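Local coordinates for outer membrane associated protein (PDB 6U83) that probably anchors the outer membrane to peptidoglycan through this periplasmic OmpA-like domain, here with D-alanine bound, and may have porin activity as a whole protein, at residues V58-K63 against K77-F82; F64-A69 against R158-E163; V94-Y99 against E136-K141. One frame throughout, in Å; residues are numbered along the deposited sequence.

How the contacts relate
Contacts 1 and 3 are built on the same mixed sheet, and contact 2 joins the end of that sheet to the D-alanine pocket. Contact 1 is the most deeply placed, close to the centre of the domain, and is apolar packing of helix 73-89 on strand 55-63. Contact 3 is main-chain pairing of two parallel strands, one face covered by helix 110-130, the other carrying lysines and more exposed. Contact 2 is polar at its centre, with hydrogen bonds to a buried glutamine beside an exposed tyrosine. Strand 161-172 lies between strands 55-63 and 94-98: Val162 bonds to Thr62 of contact 1, and Arg161 to Tyr99 of contact 3. Phe82 of contact 1 packs on Val94 of contact 3.

Contact 1 (V58-K63 against K77-F82)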
ATOM      1  N   VAL A  58      -8.661  -2.297   3.871  1.00 70.68           N
ATOM      2  CA  VAL A  58      -7.596  -1.363   4.199  1.00 72.13           C
ATOM      3  C   VAL A  58      -6.706  -1.217   2.980  1.00 65.76           C
ATOM      4  O   VAL A  58      -6.338  -2.211   2.347  1.00 67.20           O
ATOM      5  CB  VAL A  58      -6.793  -1.820   5.433  1.00 70.70           C
ATOM      6  CG1 VAL A  58      -5.679  -0.832   5.736  1.00 61.64           C
ATOM      7  CG2 VAL A  58      -7.700  -1.939   6.641  1.00 72.25           C
ATOM      8  N   TYR A  59      -6.391   0.020   2.630  1.00 64.84           N
ATOM      9  CA  TYR A  59      -5.490   0.322   1.535  1.00 66.25           C
ATOM     10  C   TYR A  59      -4.181   0.867   2.078  1.00 73.64           C
ATOM     11  O   TYR A  59      -4.143   1.481   3.147  1.00 77.37           O
ATOM     12  CB  TYR A  59      -6.091   1.348   0.586  1.00 67.30           C
ATOM     13  CG  TYR A  59      -7.357   0.878  -0.039  1.00 68.69           C
ATOM     14  CD1 TYR A  59      -8.572   1.030   0.614  1.00 70.15           C
ATOM     15  CD2 TYR A  59      -7.346   0.281  -1.284  1.00 70.20           C
ATOM     16  CE1 TYR A  59      -9.744   0.595   0.034  1.00 76.38           C
ATOM     17  CE2 TYR A  59      -8.508  -0.159  -1.870  1.00 77.51           C
ATOM     18  CZ  TYR A  59      -9.703  -0.001  -1.211  1.00 82.36           C
ATOM     19  OH  TYR A  59     -10.859  -0.445  -1.806  1.00 97.32           O
ATOM     20  N   LEU A  60      -3.113   0.643   1.317  1.00 71.52           N
ATOM     21  CA  LEU A  60      -1.790   1.171   1.611  1.00 63.40           C
ATOM     22  C   LEU A  60      -1.254   1.837   0.357  1.00 68.92           C
ATOM     23  O   LEU A  60      -1.183   1.204  -0.704  1.00 69.28           O
ATOM     24  CB  LEU A  60      -0.850   0.059   2.062  1.00 61.91           C
ATOM     25  CG  LEU A  60       0.608   0.417   2.271  1.00 62.74           C
ATOM     26  CD1 LEU A  60       0.804   0.898   3.678  1.00 59.46           C
ATOM     27  CD2 LEU A  60       1.482  -0.799   1.978  1.00 63.06           C
ATOM     28  N   ASP A  61      -0.891   3.116   0.471  1.00 64.55           N
ATOM     29  CA  ASP A  61      -0.258   3.849  -0.624  1.00 54.71           C
ATOM     30  C   ASP A  61       0.995   4.500  -0.049  1.00 62.84           C
ATOM     31  O   ASP A  61       0.933   5.590   0.525  1.00 74.72           O
ATOM     32  CB  ASP A  61      -1.219   4.862  -1.245  1.00 63.41           C
ATOM     33  CG  ASP A  61      -0.672   5.469  -2.521  1.00 81.94           C
ATOM     34  OD1 ASP A  61       0.516   5.261  -2.804  1.00 87.47           O
ATOM     35  OD2 ASP A  61      -1.421   6.149  -3.251  1.00 95.87           O
ATOM     36  N   THR A  62       2.122   3.810  -0.190  1.00 64.37           N
ATOM     37  CA  THR A  62       3.419   4.298   0.252  1.00 67.50           C
ATOM     38  C   THR A  62       4.129   4.966  -0.920  1.00 63.48           C
ATOM     39  O   THR A  62       4.232   4.381  -2.004  1.00 61.17           O
ATOM     40  CB  THR A  62       4.260   3.135   0.784  1.00 79.30           C
ATOM     41  OG1 THR A  62       3.671   2.618   1.987  1.00 83.12           O
ATOM     42  CG2 THR A  62       5.671   3.575   1.068  1.00 76.64           C
ATOM     43  N   LYS A  63       4.615   6.182  -0.703  1.00 64.63           N
ATOM     44  CA  LYS A  63       5.243   6.982  -1.743  1.00 61.80           C
ATOM     45  C   LYS A  63       6.756   6.953  -1.591  1.00 64.27           C
ATOM     46  O   LYS A  63       7.290   6.697  -0.507  1.00 62.10           O
ATOM     47  CB  LYS A  63       4.747   8.429  -1.687  1.00 75.06           C
ATOM     48  CG  LYS A  63       3.240   8.554  -1.706  1.00 76.48           C
ATOM     49  CD  LYS A  63       2.713   8.701  -3.107  1.00 64.23           C
ATOM     50  CE  LYS A  63       1.303   8.188  -3.154  1.00 62.12           C
ATOM     51  NZ  LYS A  63       0.674   8.452  -4.460  1.00 75.31           N
ATOM     52  N   LYS A  77       5.530   4.243   9.044  1.00 69.99           N
ATOM     53  CA  LYS A  77       4.386   4.292   9.948  1.00 73.21           C
ATOM     54  C   LYS A  77       3.177   3.619   9.311  1.00 77.11           C
ATOM     55  O   LYS A  77       2.535   2.758   9.925  1.00 88.84           O
ATOM     56  CB  LYS A  77       4.072   5.735  10.347  1.00 71.55           C
ATOM     57  CG  LYS A  77       4.984   6.271  11.444  1.00 86.28           C
ATOM     58  CD  LYS A  77       4.438   7.570  12.046  1.00102.73           C
ATOM     59  CE  LYS A  77       5.291   8.055  13.216  1.00111.85           C
ATOM     60  NZ  LYS A  77       4.688   9.242  13.899  1.00116.60           N
ATOM     61  N   ALA A  78       2.884   3.957   8.052  1.00 64.22           N
ATOM     62  CA  ALA A  78       1.733   3.358   7.377  1.00 61.82           C
ATOM     63  C   ALA A  78       1.863   1.842   7.308  1.00 64.37           C
ATOM     64  O   ALA A  78       0.921   1.107   7.627  1.00 66.98           O
ATOM     65  CB  ALA A  78       1.581   3.938   5.968  1.00 56.07           C
ATOM     66  N   ILE A  79       3.029   1.353   6.894  1.00 62.54           N
ATOM     67  CA  ILE A  79       3.198  -0.088   6.719  1.00 59.19           C
ATOM     68  C   ILE A  79       2.977  -0.814   8.041  1.00 64.74           C
ATOM     69  O   ILE A  79       2.297  -1.848   8.102  1.00 76.40           O
ATOM     70  CB  ILE A  79       4.585  -0.387   6.127  1.00 62.41           C
ATOM     71  CG1 ILE A  79       4.682   0.218   4.726  1.00 59.68           C
ATOM     72  CG2 ILE A  79       4.839  -1.880   6.116  1.00 65.75           C
ATOM     73  CD1 ILE A  79       6.079   0.228   4.178  1.00 68.64           C
ATOM     74  N   ALA A  80       3.534  -0.273   9.123  1.00 62.51           N
ATOM     75  CA  ALA A  80       3.405  -0.903  10.431  1.00 63.27           C
ATOM     76  C   ALA A  80       1.947  -1.086  10.818  1.00 73.58           C
ATOM     77  O   ALA A  80       1.563  -2.137  11.341  1.00 79.12           O
ATOM     78  CB  ALA A  80       4.124  -0.062  11.484  1.00 67.44           C
ATOM     79  N   SER A  81       1.120  -0.066  10.583  1.00 69.47           N
ATOM     80  CA  SER A  81      -0.300  -0.190  10.886  1.00 69.38           C
ATOM     81  C   SER A  81      -0.983  -1.163   9.941  1.00 75.16           C
ATOM     82  O   SER A  81      -1.876  -1.914  10.346  1.00 83.14           O
ATOM     83  CB  SER A  81      -0.974   1.174  10.807  1.00 67.29           C
ATOM     84  OG  SER A  81      -0.579   1.976  11.900  1.00 79.18           O
ATOM     85  N   PHE A  82      -0.592  -1.136   8.670  1.00 73.62           N
ATOM     86  CA  PHE A  82      -1.089  -2.110   7.709  1.00 65.49           C
ATOM     87  C   PHE A  82      -0.814  -3.528   8.186  1.00 64.58           C
ATOM     88  O   PHE A  82      -1.700  -4.388   8.164  1.00 68.37           O
ATOM     89  CB  PHE A  82      -0.420  -1.850   6.361  1.00 71.66           C
ATOM     90  CG  PHE A  82      -1.041  -2.575   5.221  1.00 72.94           C
ATOM     91  CD1 PHE A  82      -2.307  -2.249   4.791  1.00 69.00           C
ATOM     92  CD2 PHE A  82      -0.343  -3.552   4.553  1.00 68.03           C
ATOM     93  CE1 PHE A  82      -2.869  -2.891   3.734  1.00 69.92           C
ATOM     94  CE2 PHE A  82      -0.905  -4.194   3.496  1.00 71.55           C
ATOM     95  CZ  PHE A  82      -2.171  -3.864   3.084  1.00 69.53           C
TER
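Helix 73-89 covers the inner face of strand 55-63 in the helix-on-sheet core of the OmpA-like domain, and Val58, Leu60 and Thr62 meet Ala78, Ile79 and Phe82 there. The two segments run nearly antiparallel, at 157°, with their axes 8.8 Å apart. Strand alternation points Val58, Leu60 and Thr62 at the helix, while Tyr59 and Asp61 point away. Leu60 sits in the middle of the row. Its CB lies over one face of the Phe82 ring, 4.0 Å from the centroid and only 15° off the ring normal, a CH-pi contact shifted toward the rim; the two side chains cross at about a right angle. Leu60 CG is anti to the backbone N (chi1 174°); from there Leu60 CD1 reaches Ala78 CB at 3.9 Å and Ile79 CG1 at 4.1 Å. Val58 comes to the Phe82 ring at its edge instead, Val58 CG1 lying 3.8 Å from Phe82 CD1, and its carbonyl oxygen also faces that edge in the ring plane. The helix leads on to strand 94-98, which is separated from strand 55-63 in the sheet by strand 161-172, so the pair belongs to a split beta-alpha-beta arrangement. At the far end of the row Thr62 crosses Ile79, Thr62 OG1 resting 3.8 Å from Ile79 CG1. Beyond the two segments Ile79 packs on Val124, Tyr127 and Met128 of helix 110-130, and Phe82 on Ala164 and Val166 of the neighbouring strand. On the strand's other face Lys63 NZ makes a salt bridge to Asp61 OD2 at 3.3 Å, weak as a hydrogen bond, and the same ammonium group also hydrogen-bonds to the carbonyl oxygens of Arg158 and Asn40.

Contact 2 (F64-A69 against R158-E163); sequences FAYDKA and RNQRVE. With DAL (D-alanine), chain D.
The 64-69 loop and Gln160 line the D-alanine pocket and are joined by a reciprocal pair of hydrogen bonds. Phe64 N donates to Gln160 O at 2.9 Å, and the Gln160 side chain returns the bond, NE2 to Phe64 O at 2.9 Å with the acceptor close to the amide plane. The other amide atom, Gln160 OE1, accepts from Ser101 OG, so both ends of the buried amide are held and its flip is fixed. OE1 also lies at the edge of the Tyr66 ring, 3.7 Å from Tyr66 CD1, with ring and amide planes 55° apart. The Phe64 ring turns to the strand: its edge meets Arg161 CA, and Phe64 CE1 packs on Val162 CG2 at 3.7 Å. Ser101 O, Asn113 OD1 and Arg120 NH2 bond the ligand as well; Asn113 and Arg120, with Leu116, come from the NxxLSxxRA signature of OmpA-like domains, consistent with a peptidoglycan-binding site. Ala65 to Lys68 form a type II beta turn, with Asp67 at its third position in a left-handed conformation (phi 69°). This presents Asp67 N to the ligand carboxylate, bonded to D-alanine O at 2.9 Å and nearly straight (166°). Gln160 CG comes within 3.2 Å of D-alanine OXT, while Tyr66 CE1 touches the ligand methyl CB at 3.5 Å.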
ATOM      1  N   PHE A  64       7.445   7.236  -2.699  1.00 48.91           N
ATOM      2  CA  PHE A  64       8.898   7.208  -2.767  1.00 54.23           C
ATOM      3  C   PHE A  64       9.428   8.450  -3.469  1.00 53.23           C
ATOM      4  O   PHE A  64       8.825   8.947  -4.429  1.00 53.11           O
ATOM      5  CB  PHE A  64       9.408   5.971  -3.539  1.00 57.41           C
ATOM      6  CG  PHE A  64       9.188   4.672  -2.840  1.00 55.88           C
ATOM      7  CD1 PHE A  64       7.978   4.004  -2.954  1.00 55.34           C
ATOM      8  CD2 PHE A  64      10.209   4.087  -2.098  1.00 54.87           C
ATOM      9  CE1 PHE A  64       7.788   2.775  -2.341  1.00 58.75           C
ATOM     10  CE2 PHE A  64      10.014   2.846  -1.477  1.00 51.63           C
ATOM     11  CZ  PHE A  64       8.798   2.202  -1.595  1.00 51.83           C
ATOM     12  N   ALA A  65      10.589   8.922  -3.014  1.00 55.59           N
ATOM     13  CA  ALA A  65      11.271   9.991  -3.726  1.00 60.06           C
ATOM     14  C   ALA A  65      11.816   9.496  -5.075  1.00 72.53           C
ATOM     15  O   ALA A  65      11.940   8.292  -5.340  1.00 75.26           O
ATOM     16  CB  ALA A  65      12.415  10.554  -2.882  1.00 59.84           C
ATOM     17  N   TYR A  66      12.162  10.456  -5.922  1.00 65.34           N
ATOM     18  CA  TYR A  66      12.552  10.172  -7.290  1.00 57.58           C
ATOM     19  C   TYR A  66      13.764   9.239  -7.338  1.00 57.28           C
ATOM     20  O   TYR A  66      14.800   9.508  -6.721  1.00 55.07           O
ATOM     21  CB  TYR A  66      12.839  11.504  -7.993  1.00 63.65           C
ATOM     22  CG  TYR A  66      13.385  11.365  -9.388  1.00 65.24           C
ATOM     23  CD1 TYR A  66      12.537  11.127 -10.457  1.00 59.76           C
ATOM     24  CD2 TYR A  66      14.753  11.448  -9.638  1.00 66.23           C
ATOM     25  CE1 TYR A  66      13.021  11.001 -11.733  1.00 63.64           C
ATOM     26  CE2 TYR A  66      15.260  11.314 -10.923  1.00 62.80           C
ATOM     27  CZ  TYR A  66      14.386  11.080 -11.967  1.00 66.40           C
ATOM     28  OH  TYR A  66      14.864  10.945 -13.253  1.00 66.52           O
ATOM     29  N   ASP A  67      13.622   8.120  -8.052  1.00 63.77           N
ATOM     30  CA  ASP A  67      14.686   7.144  -8.308  1.00 60.27           C
ATOM     31  C   ASP A  67      15.090   6.373  -7.058  1.00 66.35           C
ATOM     32  O   ASP A  67      16.141   5.710  -7.054  1.00 66.35           O
ATOM     33  CB  ASP A  67      15.922   7.814  -8.919  1.00 60.13           C
ATOM     34  CG  ASP A  67      16.708   6.897  -9.838  1.00 69.11           C
ATOM     35  OD1 ASP A  67      16.170   5.853 -10.271  1.00 73.52           O
ATOM     36  OD2 ASP A  67      17.881   7.231 -10.128  1.00 72.15           O
ATOM     37  N   LYS A  68      14.295   6.442  -5.992  1.00 71.65           N
ATOM     38  CA  LYS A  68      14.609   5.802  -4.725  1.00 68.53           C
ATOM     39  C   LYS A  68      13.693   4.615  -4.476  1.00 67.47           C
ATOM     40  O   LYS A  68      12.512   4.624  -4.844  1.00 61.73           O
ATOM     41  CB  LYS A  68      14.478   6.793  -3.566  1.00 59.28           C
ATOM     42  CG  LYS A  68      15.533   7.883  -3.599  1.00 54.08           C
ATOM     43  CD  LYS A  68      16.912   7.333  -3.287  1.00 56.37           C
ATOM     44  CE  LYS A  68      17.961   8.426  -3.357  1.00 62.55           C
ATOM     45  NZ  LYS A  68      19.213   8.021  -2.680  1.00 68.86           N
ATOM     46  N   ALA A  69      14.247   3.595  -3.829  1.00 58.82           N
ATOM     47  CA  ALA A  69      13.451   2.474  -3.341  1.00 63.68           C
ATOM     48  C   ALA A  69      13.507   2.377  -1.823  1.00 67.75           C
ATOM     49  O   ALA A  69      13.117   1.346  -1.255  1.00 65.65           O
ATOM     50  CB  ALA A  69      13.914   1.156  -3.969  1.00 54.20           C
ATOM     51  N   ARG A 158       3.698  11.346  -7.541  1.00 60.59           N
ATOM     52  CA  ARG A 158       2.745  10.501  -6.844  1.00 65.31           C
ATOM     53  C   ARG A 158       2.622   9.113  -7.475  1.00 63.38           C
ATOM     54  O   ARG A 158       2.149   8.186  -6.810  1.00 64.74           O
ATOM     55  CB  ARG A 158       1.388  11.186  -6.788  1.00 60.58           C
ATOM     56  CG  ARG A 158       1.280  12.212  -5.678  1.00 76.75           C
ATOM     57  CD  ARG A 158      -0.003  13.018  -5.793  1.00 73.73           C
ATOM     58  NE  ARG A 158      -0.014  13.836  -7.004  1.00 75.58           N
ATOM     59  CZ  ARG A 158      -0.920  14.778  -7.256  1.00 76.92           C
ATOM     60  NH1 ARG A 158      -0.862  15.481  -8.378  1.00 69.69           N
ATOM     61  NH2 ARG A 158      -1.890  15.017  -6.383  1.00 80.42           N
ATOM     62  N   ASN A 159       3.023   8.943  -8.738  1.00 57.45           N
ATOM     63  CA  ASN A 159       3.031   7.609  -9.326  1.00 66.60           C
ATOM     64  C   ASN A 159       4.126   6.724  -8.740  1.00 66.96           C
ATOM     65  O   ASN A 159       4.035   5.493  -8.829  1.00 70.19           O
ATOM     66  CB  ASN A 159       3.180   7.723 -10.839  1.00 65.83           C
ATOM     67  CG  ASN A 159       1.936   8.259 -11.493  1.00 65.34           C
ATOM     68  OD1 ASN A 159       0.835   7.817 -11.183  1.00 65.43           O
ATOM     69  ND2 ASN A 159       2.097   9.219 -12.393  1.00 70.39           N
ATOM     70  N   GLN A 160       5.148   7.331  -8.139  1.00 57.38           N
ATOM     71  CA  GLN A 160       6.283   6.640  -7.531  1.00 60.75           C
ATOM     72  C   GLN A 160       5.844   6.055  -6.191  1.00 62.94           C
ATOM     73  O   GLN A 160       5.932   6.727  -5.155  1.00 65.05           O
ATOM     74  CB  GLN A 160       7.437   7.624  -7.360  1.00 58.75           C
ATOM     75  CG  GLN A 160       7.939   8.238  -8.674  1.00 52.67           C
ATOM     76  CD  GLN A 160       8.700   9.554  -8.460  1.00 60.98           C
ATOM     77  OE1 GLN A 160       9.118  10.196  -9.423  1.00 67.71           O
ATOM     78  NE2 GLN A 160       8.878   9.956  -7.197  1.00 54.14           N
ATOM     79  N   ARG A 161       5.383   4.792  -6.197  1.00 53.37           N
ATOM     80  CA  ARG A 161       4.615   4.287  -5.060  1.00 53.87           C
ATOM     81  C   ARG A 161       4.526   2.762  -5.042  1.00 59.04           C
ATOM     82  O   ARG A 161       4.774   2.079  -6.038  1.00 62.36           O
ATOM     83  CB  ARG A 161       3.195   4.844  -5.075  1.00 54.98           C
ATOM     84  CG  ARG A 161       2.286   4.034  -5.984  1.00 58.43           C
ATOM     85  CD  ARG A 161       1.304   4.921  -6.692  1.00 57.12           C
ATOM     86  NE  ARG A 161       0.302   4.188  -7.457  1.00 53.69           N
ATOM     87  CZ  ARG A 161       0.411   3.955  -8.766  1.00 64.68           C
ATOM     88  NH1 ARG A 161       1.482   4.391  -9.427  1.00 57.89           N
ATOM     89  NH2 ARG A 161      -0.537   3.278  -9.417  1.00 59.04           N
ATOM     90  N   VAL A 162       4.123   2.251  -3.876  1.00 58.29           N
ATOM     91  CA  VAL A 162       3.730   0.868  -3.660  1.00 56.41           C
ATOM     92  C   VAL A 162       2.297   0.858  -3.151  1.00 67.63           C
ATOM     93  O   VAL A 162       1.926   1.679  -2.308  1.00 69.63           O
ATOM     94  CB  VAL A 162       4.666   0.168  -2.654  1.00 55.35           C
ATOM     95  CG1 VAL A 162       3.987  -1.029  -2.044  1.00 55.72           C
ATOM     96  CG2 VAL A 162       5.911  -0.281  -3.340  1.00 49.63           C
ATOM     97  N   GLU A 163       1.489  -0.063  -3.662  1.00 70.18           N
ATOM     98  CA  GLU A 163       0.092  -0.191  -3.271  1.00 70.23           C
ATOM     99  C   GLU A 163      -0.216  -1.612  -2.826  1.00 73.69           C
ATOM    100  O   GLU A 163       0.371  -2.579  -3.327  1.00 81.83           O
ATOM    101  CB  GLU A 163      -0.858   0.145  -4.417  1.00 64.58           C
ATOM    102  CG  GLU A 163      -0.704   1.517  -5.005  1.00 74.42           C
ATOM    103  CD  GLU A 163      -1.788   1.781  -6.019  1.00 82.67           C
ATOM    104  OE1 GLU A 163      -2.510   0.813  -6.376  1.00 78.94           O
ATOM    105  OE2 GLU A 163      -1.922   2.946  -6.451  1.00 86.06           O
TER
HETATM  106  N   DAL D 403      10.610   7.221 -12.892  1.00 51.20           N
HETATM  107  CA  DAL D 403      11.245   7.684 -11.667  1.00 51.52           C
HETATM  108  CB  DAL D 403      12.768   7.491 -11.746  1.00 54.50           C
HETATM  109  C   DAL D 403      10.681   7.008 -10.419  1.00 59.08           C
HETATM  110  O   DAL D 403      11.236   7.210  -9.336  1.00 66.34           O
HETATM  111  OXT DAL D 403       9.684   6.263 -10.455  1.00 60.09           O

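Contact 3 (V94-Y99 against E136-K141); sequences VTVKGY and EKIITK
Val94 to Lys97 pair in parallel with Ile138 to Lys141, and bonds from Lys137 O and to Gly98 N extend the pairing at its ends; the five main-chain hydrogen bonds use the strand's amides and carbonyls in turn. Val94 N donates to Lys137 O at 3.0 Å, and Val94 O takes Ile139 N at 3.0 Å. One step on, Val96 N meets Ile139 O at 2.7 Å, and Val96 O accepts Lys141 N at 2.9 Å. Gly98 N closes the series on Lys141 O at 2.8 Å. Three of these acceptors are touched by a CA-H group too: Ile139 O by Thr95, Val96 O by Thr140 and Lys141 O by Lys97. Lys97 turns its own polar main-chain atoms to strand 161-172, its O accepting from Glu163 N. On one face Val96 CG2 packs on Ile138 CG2 at 4.2 Å, and Val124 and Ala125 of helix 110-130 cover this side. The other face carries Thr95, Ile139 and the two lysines, Lys97 and Lys141, whose NZ atoms, 5.8 Å apart, probably repel mildly. With helix 110-130 as the connection between adjacent parallel strands, this is the pairing of a classic beta-alpha-beta crossover.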
ATOM      1  N   VAL A  94      -0.891 -11.113   1.144  1.00 70.40           N
ATOM      2  CA  VAL A  94      -0.967  -9.730   0.683  1.00 78.75           C
ATOM      3  C   VAL A  94      -0.120  -9.584  -0.566  1.00 71.30           C
ATOM      4  O   VAL A  94       1.050  -9.976  -0.575  1.00 74.08           O
ATOM      5  CB  VAL A  94      -0.473  -8.730   1.745  1.00 79.19           C
ATOM      6  CG1 VAL A  94      -0.715  -7.313   1.264  1.00 76.89           C
ATOM      7  CG2 VAL A  94      -1.153  -8.967   3.056  1.00 93.04           C
ATOM      8  N   THR A  95      -0.683  -8.971  -1.594  1.00 67.19           N
ATOM      9  CA  THR A  95       0.063  -8.654  -2.800  1.00 63.07           C
ATOM     10  C   THR A  95       0.550  -7.219  -2.721  1.00 74.82           C
ATOM     11  O   THR A  95      -0.252  -6.294  -2.567  1.00 79.36           O
ATOM     12  CB  THR A  95      -0.804  -8.860  -4.033  1.00 65.20           C
ATOM     13  OG1 THR A  95      -1.180 -10.238  -4.091  1.00 82.13           O
ATOM     14  CG2 THR A  95      -0.021  -8.489  -5.282  1.00 64.09           C
ATOM     15  N   VAL A  96       1.861  -7.038  -2.840  1.00 81.83           N
ATOM     16  CA  VAL A  96       2.505  -5.737  -2.732  1.00 67.21           C
ATOM     17  C   VAL A  96       2.933  -5.315  -4.133  1.00 68.48           C
ATOM     18  O   VAL A  96       3.815  -5.942  -4.738  1.00 65.92           O
ATOM     19  CB  VAL A  96       3.697  -5.793  -1.772  1.00 69.23           C
ATOM     20  CG1 VAL A  96       4.388  -4.466  -1.736  1.00 77.94           C
ATOM     21  CG2 VAL A  96       3.223  -6.183  -0.386  1.00 61.90           C
ATOM     22  N   LYS A  97       2.327  -4.247  -4.653  1.00 61.96           N
ATOM     23  CA  LYS A  97       2.522  -3.811  -6.034  1.00 60.75           C
ATOM     24  C   LYS A  97       3.326  -2.516  -6.067  1.00 61.42           C
ATOM     25  O   LYS A  97       2.934  -1.523  -5.449  1.00 60.80           O
ATOM     26  CB  LYS A  97       1.177  -3.611  -6.727  1.00 60.24           C
ATOM     27  CG  LYS A  97       0.307  -4.849  -6.731  1.00 69.00           C
ATOM     28  CD  LYS A  97      -1.059  -4.511  -7.267  1.00 73.03           C
ATOM     29  CE  LYS A  97      -1.887  -5.760  -7.442  1.00 97.64           C
ATOM     30  NZ  LYS A  97      -3.241  -5.452  -7.990  1.00105.12           N
ATOM     31  N   GLY A  98       4.418  -2.518  -6.824  1.00 57.63           N
ATOM     32  CA  GLY A  98       5.282  -1.366  -6.962  1.00 50.18           C
ATOM     33  C   GLY A  98       5.082  -0.657  -8.292  1.00 54.72           C
ATOM     34  O   GLY A  98       4.832  -1.287  -9.311  1.00 61.53           O
ATOM     35  N   TYR A  99       5.223   0.666  -8.279  1.00 56.86           N
ATOM     36  CA  TYR A  99       5.016   1.457  -9.482  1.00 53.33           C
ATOM     37  C   TYR A  99       6.109   2.511  -9.600  1.00 56.72           C
ATOM     38  O   TYR A  99       6.864   2.781  -8.652  1.00 54.82           O
ATOM     39  CB  TYR A  99       3.636   2.132  -9.486  1.00 48.86           C
ATOM     40  CG  TYR A  99       2.481   1.170  -9.435  1.00 49.21           C
ATOM     41  CD1 TYR A  99       1.817   0.797 -10.598  1.00 54.99           C
ATOM     42  CD2 TYR A  99       2.051   0.619  -8.222  1.00 56.07           C
ATOM     43  CE1 TYR A  99       0.754  -0.098 -10.561  1.00 62.22           C
ATOM     44  CE2 TYR A  99       0.973  -0.289  -8.175  1.00 60.35           C
ATOM     45  CZ  TYR A  99       0.340  -0.636  -9.353  1.00 62.81           C
ATOM     46  OH  TYR A  99      -0.714  -1.516  -9.347  1.00 74.48           O
ATOM     47  N   GLU A 136       6.189 -15.936   3.620  1.00113.63           N
ATOM     48  CA  GLU A 136       5.289 -16.711   2.774  1.00122.93           C
ATOM     49  C   GLU A 136       3.959 -16.013   2.555  1.00111.64           C
ATOM     50  O   GLU A 136       3.310 -16.241   1.528  1.00109.52           O
ATOM     51  CB  GLU A 136       5.044 -18.095   3.383  1.00144.05           C
ATOM     52  CG  GLU A 136       4.724 -18.073   4.870  1.00158.31           C
ATOM     53  CD  GLU A 136       5.919 -18.470   5.717  1.00169.01           C
ATOM     54  OE1 GLU A 136       5.895 -19.576   6.307  1.00172.21           O
ATOM     55  OE2 GLU A 136       6.889 -17.682   5.774  1.00171.04           O
ATOM     56  N   LYS A 137       3.531 -15.178   3.491  1.00102.19           N
ATOM     57  CA  LYS A 137       2.285 -14.452   3.316  1.00 95.28           C
ATOM     58  C   LYS A 137       2.411 -13.273   2.360  1.00 93.35           C
ATOM     59  O   LYS A 137       1.466 -12.480   2.283  1.00 94.66           O
ATOM     60  CB  LYS A 137       1.771 -13.952   4.672  1.00 90.68           C
ATOM     61  CG  LYS A 137       1.565 -15.045   5.709  1.00 92.63           C
ATOM     62  CD  LYS A 137       0.831 -14.515   6.934  1.00 94.17           C
ATOM     63  CE  LYS A 137       0.812 -15.553   8.046  1.00104.18           C
ATOM     64  NZ  LYS A 137       0.484 -16.935   7.545  1.00113.34           N
ATOM     65  N   ILE A 138       3.524 -13.118   1.635  1.00 86.04           N
ATOM     66  CA  ILE A 138       3.796 -11.872   0.921  1.00 88.85           C
ATOM     67  C   ILE A 138       4.170 -12.161  -0.522  1.00 83.24           C
ATOM     68  O   ILE A 138       5.085 -12.947  -0.789  1.00 91.47           O
ATOM     69  CB  ILE A 138       4.906 -11.042   1.595  1.00 88.60           C
ATOM     70  CG1 ILE A 138       4.508 -10.667   3.021  1.00 80.50           C
ATOM     71  CG2 ILE A 138       5.152  -9.767   0.814  1.00 90.75           C
ATOM     72  CD1 ILE A 138       5.629 -10.023   3.795  1.00 76.12           C
ATOM     73  N   ILE A 139       3.479 -11.498  -1.445  1.00 79.26           N
ATOM     74  CA  ILE A 139       3.725 -11.606  -2.877  1.00 79.55           C
ATOM     75  C   ILE A 139       4.018 -10.215  -3.407  1.00 80.19           C
ATOM     76  O   ILE A 139       3.267  -9.273  -3.128  1.00 75.36           O
ATOM     77  CB  ILE A 139       2.521 -12.209  -3.618  1.00 78.40           C
ATOM     78  CG1 ILE A 139       2.154 -13.572  -3.031  1.00 90.44           C
ATOM     79  CG2 ILE A 139       2.820 -12.288  -5.106  1.00 72.75           C
ATOM     80  CD1 ILE A 139       1.000 -13.521  -2.048  1.00103.35           C
ATOM     81  N   THR A 140       5.085 -10.091  -4.197  1.00 76.76           N
ATOM     82  CA  THR A 140       5.500  -8.810  -4.745  1.00 65.93           C
ATOM     83  C   THR A 140       5.409  -8.829  -6.267  1.00 71.16           C
ATOM     84  O   THR A 140       5.726  -9.835  -6.914  1.00 72.59           O
ATOM     85  CB  THR A 140       6.921  -8.445  -4.295  1.00 68.03           C
ATOM     86  OG1 THR A 140       7.873  -9.352  -4.858  1.00 77.99           O
ATOM     87  CG2 THR A 140       7.026  -8.511  -2.782  1.00 69.48           C
ATOM     88  N   LYS A 141       4.945  -7.703  -6.813  1.00 72.69           N
ATOM     89  CA  LYS A 141       4.794  -7.441  -8.235  1.00 65.29           C
ATOM     90  C   LYS A 141       5.281  -6.031  -8.524  1.00 68.68           C
ATOM     91  O   LYS A 141       4.994  -5.101  -7.761  1.00 74.51           O
ATOM     92  CB  LYS A 141       3.337  -7.535  -8.679  1.00 72.95           C
ATOM     93  CG  LYS A 141       2.747  -8.922  -8.844  1.00 80.84           C
ATOM     94  CD  LYS A 141       1.313  -8.785  -9.360  1.00 88.94           C
ATOM     95  CE  LYS A 141       0.824 -10.015 -10.134  1.00104.05           C
ATOM     96  NZ  LYS A 141      -0.543  -9.786 -10.730  1.00103.97           N
TER